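Local coordinates for protein fatty acid biosynthesis transcriptional regulator (Streptococcus pneumoniae, PDB 6JBX) that binds DNA as a MarR-family transcription factor that represses the pneumococcal fatty acid synthesis pathway, with acyl-ACP as co-repressor, at residues T48-V51 and I52-P56. Residues are numbered along the deposited sequence; the frame is centred on the assembly and turned at random.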
loop_
_atom_site.group_PDB
_atom_site.type_symbol
_atom_site.label_atom_id
_atom_site.label_comp_id
_atom_site.label_asym_id
_atom_site.label_seq_id
_atom_site.Cartn_x
_atom_site.Cartn_y
_atom_site.Cartn_z
ATOM N N THR A 48 -11.038 8.223 3.979
ATOM C CA THR A 48 -11.751 9.460 4.285
ATOM C C THR A 48 -12.698 9.220 5.457
ATOM O O THR A 48 -12.688 9.981 6.419
ATOM C CB THR A 48 -12.472 10.013 3.060
ATOM O OG1 THR A 48 -11.489 10.205 2.052
ATOM C CG2 THR A 48 -13.187 11.317 3.336
ATOM N N ILE A 49 -13.424 8.106 5.446
ATOM C CA ILE A 49 -14.340 7.819 6.542
ATOM C C ILE A 49 -13.564 7.758 7.867
ATOM O O ILE A 49 -14.048 8.225 8.918
ATOM C CB ILE A 49 -15.151 6.541 6.276
ATOM C CG1 ILE A 49 -16.159 6.764 5.143
ATOM C CG2 ILE A 49 -15.827 6.038 7.537
ATOM C CD1 ILE A 49 -16.994 5.561 4.822
ATOM N N ASP A 50 -12.390 7.166 7.815
ATOM C CA ASP A 50 -11.534 6.907 8.985
ATOM C C ASP A 50 -11.083 8.230 9.622
ATOM O O ASP A 50 -11.201 8.412 10.821
ATOM C CB ASP A 50 -10.316 6.085 8.541
ATOM C CG ASP A 50 -9.492 5.547 9.683
ATOM O OD1 ASP A 50 -10.104 5.006 10.636
ATOM O OD2 ASP A 50 -8.248 5.706 9.619
ATOM N N VAL A 51 -10.608 9.149 8.810
ATOM C CA VAL A 51 -10.212 10.454 9.307
ATOM C C VAL A 51 -11.407 11.112 10.023
ATOM O O VAL A 51 -11.268 11.612 11.146
ATOM C CB VAL A 51 -9.684 11.341 8.168
ATOM C CG1 VAL A 51 -9.484 12.775 8.626
ATOM C CG2 VAL A 51 -8.399 10.788 7.572
ATOM N N ILE A 52 -12.579 11.129 9.381
ATOM C CA ILE A 52 -13.735 11.833 9.944
ATOM C C ILE A 52 -14.167 11.131 11.236
ATOM O O ILE A 52 -14.533 11.780 12.206
ATOM C CB ILE A 52 -14.880 11.930 8.916
ATOM C CG1 ILE A 52 -14.419 12.621 7.635
ATOM C CG2 ILE A 52 -16.105 12.633 9.515
ATOM C CD1 ILE A 52 -15.418 12.571 6.497
ATOM N N GLY A 53 -14.103 9.809 11.276
ATOM C CA GLY A 53 -14.596 9.086 12.466
ATOM C C GLY A 53 -13.707 9.303 13.691
ATOM O O GLY A 53 -14.194 9.430 14.824
ATOM N N LYS A 54 -12.408 9.391 13.465
ATOM C CA LYS A 54 -11.442 9.607 14.548
ATOM C C LYS A 54 -11.534 11.054 15.058
ATOM O O LYS A 54 -11.236 11.310 16.215
ATOM C CB LYS A 54 -10.012 9.327 14.066
ATOM C CG LYS A 54 -9.632 7.860 13.949
ATOM C CD LYS A 54 -8.317 7.656 13.211
ATOM C CE LYS A 54 -7.862 6.210 13.165
ATOM N NZ LYS A 54 -6.817 6.017 12.126
ATOM N N ALA A 55 -11.919 11.986 14.186
ATOM C CA ALA A 55 -11.904 13.406 14.524
ATOM C C ALA A 55 -13.210 14.072 14.096
ATOM O O ALA A 55 -13.242 14.821 13.084
ATOM C CB ALA A 55 -10.727 14.070 13.850
ATOM N N PRO A 56 -14.280 13.842 14.862
ATOM C CA PRO A 56 -15.567 14.470 14.518
ATOM C C PRO A 56 -15.418 15.995 14.363
ATOM O O PRO A 56 -14.598 16.607 15.064
ATOM C CB PRO A 56 -16.477 14.080 15.687
ATOM C CG PRO A 56 -15.954 12.713 16.080
ATOM C CD PRO A 56 -14.453 12.822 15.897
#
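D50 and K54, one helical turn apart, form an i to i+4 salt bridge on the last turn of helix 43-54, a helix of the winged helix-turn-helix domain of this MarR-family protein. K54 NZ stands 2.9 Å from D50 OD2, on the syn side of the carboxylate but somewhat out of its plane. With CG anti to the backbone N (chi1 -170°), D50 carries its carboxylate beside its own carbonyl carbon, the side from which K54 comes, and there it meets the lysine chain, extended beyond CG. On the way K54 CG passes 3.5 Å from D50 O, so aliphatic carbons lie beside the carbonyl that K54 N also meets.

Four successive backbone bonds of the alpha-helical type bind the turn. I52 N to T48 O is the straightest, with an N-H...O angle of 168°, while G53 N to I49 O is 2.8 Å long. The last, A55 N to V51 O, bends to 135° where A55 leaves helical backbone angles.

Apolar contacts occupy another side of the helix. The side chains of T48 and I52 run next to one another in the same direction, and both touch L78 of helix 71-84; I52 also meets L101 and L103 of strand 99-103, joining this helix to the wing. Within the turn, T48 CG2 and I52 CD1 are 4.1 Å apart. Separately, I52 CG1, beside its own backbone N, lies 3.4 Å from T48 O, the same carbonyl oxygen that accepts the I52 N-H.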